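Side-chain contacts in aromatic-amino-acid:2-oxoglutarate transaminase (Candida albicans, PDB 6HND), which probably transfers amino groups between aromatic amino acids (perhaps also 2-aminoadipate) and 2-oxo acids, using pyridoxal 5'-phosphate as cofactor: residues B[206-211]-B[217-222]; B[225-228]-B[234-237]. All coordinates share one frame; numbering follows the deposited sequence.

In the fold
The two contacts follow one another along the chain, contact 1 closing before contact 2 opens, and their centres lie about 14 Å apart on the same side of the chain's centre. In contact 1 the chain leaves strand 204-208, outermost within this chain in the seven-stranded mixed sheet, passes through a potassium-binding turn, and enters helix 221-229. Contact 2 starts on that helix and ends in the loop after helix 231-234. They touch through Tyr-235 and Leu-227 on strand 204-208. Together they pack helix 221-229, the short helix 231-234 and the loop after it against the sheet's edge. Ile-210 of contact 1 is about 11 Å from the cofactor; contact 2 lies away from the known sites.

Contact 1. Residues B[206-211]-B[217-222]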
ATOM      1  N   VAL B 206     -12.401  20.148 -13.021  1.00 38.67           N
ATOM      2  CA  VAL B 206     -12.763  21.059 -14.143  1.00 36.51           C
ATOM      3  C   VAL B 206     -11.815  20.748 -15.296  1.00 34.79           C
ATOM      4  O   VAL B 206     -10.594  20.758 -15.126  1.00 30.03           O
ATOM      5  CB  VAL B 206     -12.715  22.523 -13.679  1.00 35.17           C
ATOM      6  CG1 VAL B 206     -12.558  23.494 -14.833  1.00 37.42           C
ATOM      7  CG2 VAL B 206     -13.955  22.826 -12.840  1.00 35.98           C
ATOM      8  N   PRO B 207     -12.374  20.385 -16.467  1.00 31.30           N
ATOM      9  CA  PRO B 207     -11.580  19.984 -17.619  1.00 33.51           C
ATOM     10  C   PRO B 207     -10.865  21.168 -18.286  1.00 31.24           C
ATOM     11  O   PRO B 207     -11.448  22.212 -18.412  1.00 33.74           O
ATOM     12  CB  PRO B 207     -12.643  19.373 -18.546  1.00 35.02           C
ATOM     13  CG  PRO B 207     -13.886  20.181 -18.243  1.00 35.07           C
ATOM     14  CD  PRO B 207     -13.817  20.406 -16.745  1.00 34.01           C
ATOM     15  N   VAL B 208      -9.616  20.969 -18.680  1.00 32.15           N
ATOM     16  CA  VAL B 208      -8.757  21.962 -19.387  1.00 34.90           C
ATOM     17  C   VAL B 208      -8.564  21.433 -20.812  1.00 35.17           C
ATOM     18  O   VAL B 208      -7.976  20.331 -20.961  1.00 33.73           O
ATOM     19  CB  VAL B 208      -7.410  22.148 -18.653  1.00 38.85           C
ATOM     20  CG1 VAL B 208      -6.373  22.835 -19.522  1.00 42.36           C
ATOM     21  CG2 VAL B 208      -7.556  22.902 -17.331  1.00 41.69           C
ATOM     22  N   LYS B 209      -9.029  22.175 -21.815  1.00 36.15           N
ATOM     23  CA  LYS B 209      -9.040  21.725 -23.233  1.00 37.97           C
ATOM     24  C   LYS B 209      -7.615  21.403 -23.697  1.00 35.16           C
ATOM     25  O   LYS B 209      -6.663  22.076 -23.302  1.00 31.80           O
ATOM     26  CB  LYS B 209      -9.646  22.766 -24.179  1.00 45.08           C
ATOM     27  CG  LYS B 209     -11.089  23.148 -23.887  1.00 51.15           C
ATOM     28  CD  LYS B 209     -11.778  23.891 -25.023  1.00 60.52           C
ATOM     29  CE  LYS B 209     -13.088  24.535 -24.596  1.00 60.96           C
ATOM     30  NZ  LYS B 209     -13.803  25.087 -25.770  1.00 64.16           N
ATOM     31  N   ILE B 210      -7.498  20.360 -24.503  1.00 35.97           N
ATOM     32  CA  ILE B 210      -6.233  19.960 -25.159  1.00 33.38           C
ATOM     33  C   ILE B 210      -6.309  20.418 -26.603  1.00 34.74           C
ATOM     34  O   ILE B 210      -7.350  20.231 -27.239  1.00 31.94           O
ATOM     35  CB  ILE B 210      -6.029  18.449 -25.039  1.00 33.76           C
ATOM     36  CG1 ILE B 210      -5.513  18.099 -23.641  1.00 32.02           C
ATOM     37  CG2 ILE B 210      -5.107  17.953 -26.142  1.00 34.95           C
ATOM     38  CD1 ILE B 210      -5.576  16.636 -23.355  1.00 35.37           C
ATOM     39  N   ASN B 211      -5.234  21.038 -27.078  1.00 39.68           N
ATOM     40  CA  ASN B 211      -5.067  21.406 -28.502  1.00 37.34           C
ATOM     41  C   ASN B 211      -4.566  20.138 -29.226  1.00 35.26           C
ATOM     42  O   ASN B 211      -3.561  19.578 -28.780  1.00 32.40           O
ATOM     43  CB  ASN B 211      -4.163  22.637 -28.576  1.00 40.00           C
ATOM     44  CG  ASN B 211      -3.614  22.899 -29.963  1.00 42.93           C
ATOM     45  OD1 ASN B 211      -4.266  22.583 -30.948  1.00 39.09           O
ATOM     46  ND2 ASN B 211      -2.419  23.471 -30.044  1.00 46.74           N
ATOM     47  N   ASP B 217       1.472  21.482 -27.577  1.00 40.29           N
ATOM     48  CA  ASP B 217       2.157  21.149 -26.302  1.00 38.86           C
ATOM     49  C   ASP B 217       1.250  20.261 -25.445  1.00 33.16           C
ATOM     50  O   ASP B 217       1.686  19.838 -24.368  1.00 36.38           O
ATOM     51  CB  ASP B 217       2.533  22.437 -25.570  1.00 41.88           C
ATOM     52  CG  ASP B 217       3.613  23.228 -26.294  1.00 42.34           C
ATOM     53  OD1 ASP B 217       4.800  22.839 -26.188  1.00 38.15           O
ATOM     54  OD2 ASP B 217       3.247  24.213 -26.969  1.00 41.50           O
ATOM     55  N   GLY B 218       0.017  20.028 -25.879  1.00 32.42           N
ATOM     56  CA  GLY B 218      -1.029  19.417 -25.040  1.00 33.56           C
ATOM     57  C   GLY B 218      -2.107  20.415 -24.690  1.00 32.16           C
ATOM     58  O   GLY B 218      -2.835  20.825 -25.577  1.00 31.51           O
ATOM     59  N   ILE B 219      -2.231  20.771 -23.418  1.00 34.23           N
ATOM     60  CA  ILE B 219      -3.122  21.878 -22.970  1.00 37.80           C
ATOM     61  C   ILE B 219      -3.154  22.986 -24.038  1.00 36.90           C
ATOM     62  O   ILE B 219      -2.069  23.412 -24.498  1.00 32.40           O
ATOM     63  CB  ILE B 219      -2.643  22.428 -21.619  1.00 34.16           C
ATOM     64  CG1 ILE B 219      -2.965  21.436 -20.491  1.00 40.14           C
ATOM     65  CG2 ILE B 219      -3.253  23.788 -21.360  1.00 33.63           C
ATOM     66  CD1 ILE B 219      -2.229  21.711 -19.179  1.00 39.74           C
ATOM     67  N   ASP B 220      -4.347  23.499 -24.342  1.00 34.75           N
ATOM     68  CA  ASP B 220      -4.529  24.691 -25.205  1.00 37.01           C
ATOM     69  C   ASP B 220      -4.296  25.951 -24.352  1.00 39.44           C
ATOM     70  O   ASP B 220      -5.200  26.340 -23.577  1.00 36.45           O
ATOM     71  CB  ASP B 220      -5.920  24.667 -25.833  1.00 42.47           C
ATOM     72  CG  ASP B 220      -6.163  25.792 -26.832  1.00 46.43           C
ATOM     73  OD1 ASP B 220      -5.835  26.956 -26.509  1.00 41.20           O
ATOM     74  OD2 ASP B 220      -6.677  25.490 -27.927  1.00 56.65           O
ATOM     75  N   LEU B 221      -3.139  26.591 -24.492  1.00 39.43           N
ATOM     76  CA  LEU B 221      -2.761  27.706 -23.591  1.00 39.47           C
ATOM     77  C   LEU B 221      -3.785  28.848 -23.691  1.00 37.65           C
ATOM     78  O   LEU B 221      -4.191  29.379 -22.638  1.00 39.25           O
ATOM     79  CB  LEU B 221      -1.337  28.181 -23.895  1.00 39.44           C
ATOM     80  CG  LEU B 221      -0.815  29.231 -22.897  1.00 41.66           C
ATOM     81  CD1 LEU B 221      -0.683  28.658 -21.505  1.00 41.02           C
ATOM     82  CD2 LEU B 221       0.506  29.828 -23.337  1.00 43.78           C
ATOM     83  N   THR B 222      -4.214  29.223 -24.891  1.00 38.57           N
ATOM     84  CA  THR B 222      -5.164  30.345 -25.101  1.00 38.25           C
ATOM     85  C   THR B 222      -6.438  30.069 -24.284  1.00 41.10           C
ATOM     86  O   THR B 222      -6.889  30.989 -23.567  1.00 36.98           O
ATOM     87  CB  THR B 222      -5.412  30.573 -26.593  1.00 39.48           C
ATOM     88  OG1 THR B 222      -4.202  31.071 -27.159  1.00 36.18           O
ATOM     89  CG2 THR B 222      -6.516  31.567 -26.872  1.00 42.12           C
TER
HETATM   90  O   HOH W   1      -7.203  24.810 -22.253  1.00 39.11           O
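Val-208 and Ile-219 supply the apolar part of this contact, their side chains meeting at a slant. The CG1 methyl of Val-208 sits 3.7 Å from Ile-219 CG2 and nearly as close to its CG1, so one methyl rests on both branches at the isoleucine's CB. It gets there because chi1 of Val-208 (164°) sets CG1 opposite the backbone N. Ile-219, whose CB points away from 206-211, also packs on Phe-262 of helix 260-272; two beta-branched residues suit this buried corner.

Farther along, Asn-211 CB and Asp-220 CB stand 3.8 Å apart, and both polar ends turn to their own backbone neighbours: Asn-211 OD1 accepts from Asp-213 N, Asp-220 OD1 from Gln-223 N. Asp-220 is thus the N-cap of helix 221-229.

Between these pairs lies a single beta bridge, Ile-210 with Ile-219. Asp-220 N donates to Lys-209 O (2.9 Å), almost straight at 175°, and Asn-211 N to Gly-218 O (2.8 Å), more bent at 150°. Gly-218 has a positive phi, where a side chain would strike the preceding carbonyl.

A water donates to both Lys-209 O and Asp-220 O, giving the lysine carbonyl two donors. The chemistry implies a turn closed by backbone bonds that carries the potassium site of Asp-213 and Asp-215; the Asn-211 side chain, about 4 Å from the ion, probably helps shape it through Asp-213 N.

Contact 2. Residues B[225-228]-B[234-237]; sequences VDLL and HYPN
The imidazole of His-234 meets the carboxylate of Asp-226 at its edge, in the ring plane: OD2 lies 3.1 Å from CE1. The two flat groups are turned almost perpendicular, 85° apart. OD2 sits nearer the C-H at CE1 than NE2, which is 3.4 Å away at an angle too poor for a hydrogen bond; attraction at NE2 would be expected only if the ring were doubly protonated. What fixes the ring is its other nitrogen, ND1, which is hydrogen-bonded to the carbonyl O of Asn-230; Asp-226 OD1 in turn has a weak hydrogen bond from the Asn-230 amide. Asn-230 thus touches both partners, firmly at the histidine and weakly at the aspartate.

The phenol ring of Tyr-235 is also met at its edge. Leu-227 CD1 lies in the ring plane, 3.6 Å from CE2 and 3.9 Å from CD2, and the two side chains run at a slant to each other. With chi1 at 176°, the leucine extends away from its own backbone N toward His-234 and Tyr-235, and the same CD1 methyl comes within 4.1 Å of His-234 CB. A branched leucine end suits this place, since one methyl serves two neighbours while CD2 turns to Val-206 and Val-208.

Tyr-235 is the first residue to leave helical geometry after helix 231-234. A flat tyrosine suits the spot: while its edge takes the leucine methyl, its ring meets that of Trp-231 with the planes about 45° apart and packs on Val-206, and its OH lies near Pro-207 CD. The contact thus joins helix 221-229 to the end of the next short helix, with the tyrosine and the leucine both reaching strand 204-208 at the margin of the large sheet.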
ATOM      1  N   VAL B 225      -5.596  30.209 -20.301  1.00 36.29           N
ATOM      2  CA  VAL B 225      -5.600  31.644 -19.889  1.00 38.06           C
ATOM      3  C   VAL B 225      -7.054  32.156 -19.812  1.00 39.97           C
ATOM      4  O   VAL B 225      -7.440  32.741 -18.784  1.00 39.51           O
ATOM      5  CB  VAL B 225      -4.695  32.482 -20.816  1.00 37.80           C
ATOM      6  CG1 VAL B 225      -4.808  33.971 -20.535  1.00 41.90           C
ATOM      7  CG2 VAL B 225      -3.247  32.066 -20.681  1.00 36.30           C
ATOM      8  N   ASP B 226      -7.870  31.910 -20.830  1.00 40.96           N
ATOM      9  CA  ASP B 226      -9.260  32.421 -20.875  1.00 42.76           C
ATOM     10  C   ASP B 226     -10.046  31.868 -19.673  1.00 45.74           C
ATOM     11  O   ASP B 226     -10.784  32.669 -19.010  1.00 41.14           O
ATOM     12  CB  ASP B 226      -9.924  32.100 -22.216  1.00 44.04           C
ATOM     13  CG  ASP B 226     -11.359  32.595 -22.269  1.00 50.48           C
ATOM     14  OD1 ASP B 226     -11.554  33.821 -22.313  1.00 53.34           O
ATOM     15  OD2 ASP B 226     -12.274  31.748 -22.200  1.00 57.12           O
ATOM     16  N   LEU B 227      -9.934  30.560 -19.407  1.00 40.50           N
ATOM     17  CA  LEU B 227     -10.597  29.898 -18.244  1.00 41.46           C
ATOM     18  C   LEU B 227     -10.166  30.614 -16.952  1.00 36.96           C
ATOM     19  O   LEU B 227     -11.009  30.937 -16.136  1.00 38.76           O
ATOM     20  CB  LEU B 227     -10.227  28.405 -18.238  1.00 43.80           C
ATOM     21  CG  LEU B 227     -10.723  27.552 -17.064  1.00 41.11           C
ATOM     22  CD1 LEU B 227     -12.237  27.515 -17.007  1.00 43.06           C
ATOM     23  CD2 LEU B 227     -10.174  26.130 -17.153  1.00 40.73           C
ATOM     24  N   LEU B 228      -8.883  30.910 -16.792  1.00 39.73           N
ATOM     25  CA  LEU B 228      -8.361  31.511 -15.541  1.00 39.02           C
ATOM     26  C   LEU B 228      -8.736  32.996 -15.455  1.00 39.21           C
ATOM     27  O   LEU B 228      -9.091  33.435 -14.369  1.00 47.52           O
ATOM     28  CB  LEU B 228      -6.854  31.277 -15.487  1.00 37.88           C
ATOM     29  CG  LEU B 228      -6.457  29.856 -15.089  1.00 38.85           C
ATOM     30  CD1 LEU B 228      -4.938  29.715 -14.983  1.00 37.52           C
ATOM     31  CD2 LEU B 228      -7.112  29.480 -13.775  1.00 41.85           C
ATOM     32  N   HIS B 234     -17.290  31.260 -16.658  1.00 52.05           N
ATOM     33  CA  HIS B 234     -17.355  29.800 -16.953  1.00 49.14           C
ATOM     34  C   HIS B 234     -18.005  29.012 -15.803  1.00 43.26           C
ATOM     35  O   HIS B 234     -18.687  28.005 -16.073  1.00 46.73           O
ATOM     36  CB  HIS B 234     -15.950  29.266 -17.229  1.00 48.51           C
ATOM     37  CG  HIS B 234     -15.368  29.769 -18.499  1.00 51.57           C
ATOM     38  ND1 HIS B 234     -14.492  30.840 -18.533  1.00 55.13           N
ATOM     39  CD2 HIS B 234     -15.521  29.355 -19.771  1.00 53.10           C
ATOM     40  CE1 HIS B 234     -14.106  31.049 -19.774  1.00 51.59           C
ATOM     41  NE2 HIS B 234     -14.744  30.165 -20.552  1.00 63.82           N
ATOM     42  N   TYR B 235     -17.720  29.400 -14.563  1.00 41.32           N
ATOM     43  CA  TYR B 235     -17.972  28.590 -13.341  1.00 47.09           C
ATOM     44  C   TYR B 235     -18.368  29.541 -12.212  1.00 46.86           C
ATOM     45  O   TYR B 235     -17.664  29.660 -11.217  1.00 43.45           O
ATOM     46  CB  TYR B 235     -16.754  27.691 -13.047  1.00 45.94           C
ATOM     47  CG  TYR B 235     -16.493  26.615 -14.084  1.00 43.03           C
ATOM     48  CD1 TYR B 235     -17.400  25.585 -14.281  1.00 46.71           C
ATOM     49  CD2 TYR B 235     -15.358  26.623 -14.881  1.00 42.20           C
ATOM     50  CE1 TYR B 235     -17.199  24.600 -15.244  1.00 47.49           C
ATOM     51  CE2 TYR B 235     -15.131  25.639 -15.836  1.00 44.33           C
ATOM     52  CZ  TYR B 235     -16.056  24.624 -16.020  1.00 47.06           C
ATOM     53  OH  TYR B 235     -15.875  23.646 -16.950  1.00 47.92           O
ATOM     54  N   PRO B 236     -19.523  30.242 -12.327  1.00 52.05           N
ATOM     55  CA  PRO B 236     -19.948  31.198 -11.303  1.00 53.21           C
ATOM     56  C   PRO B 236     -20.131  30.599  -9.893  1.00 52.74           C
ATOM     57  O   PRO B 236     -20.041  31.360  -8.937  1.00 46.51           O
ATOM     58  CB  PRO B 236     -21.288  31.759 -11.820  1.00 53.36           C
ATOM     59  CG  PRO B 236     -21.744  30.754 -12.874  1.00 57.72           C
ATOM     60  CD  PRO B 236     -20.467  30.180 -13.460  1.00 54.32           C
ATOM     61  N   ASN B 237     -20.355  29.286  -9.770  1.00 48.13           N
ATOM     62  CA  ASN B 237     -20.712  28.672  -8.461  1.00 55.70           C
ATOM     63  C   ASN B 237     -19.546  27.865  -7.864  1.00 55.92           C
ATOM     64  O   ASN B 237     -19.755  27.311  -6.768  1.00 52.07           O
ATOM     65  CB  ASN B 237     -22.014  27.882  -8.590  1.00 56.04           C
ATOM     66  CG  ASN B 237     -23.167  28.799  -8.943  1.00 57.87           C
ATOM     67  OD1 ASN B 237     -23.857  28.582  -9.937  1.00 57.60           O
ATOM     68  ND2 ASN B 237     -23.346  29.856  -8.161  1.00 57.05           N
TER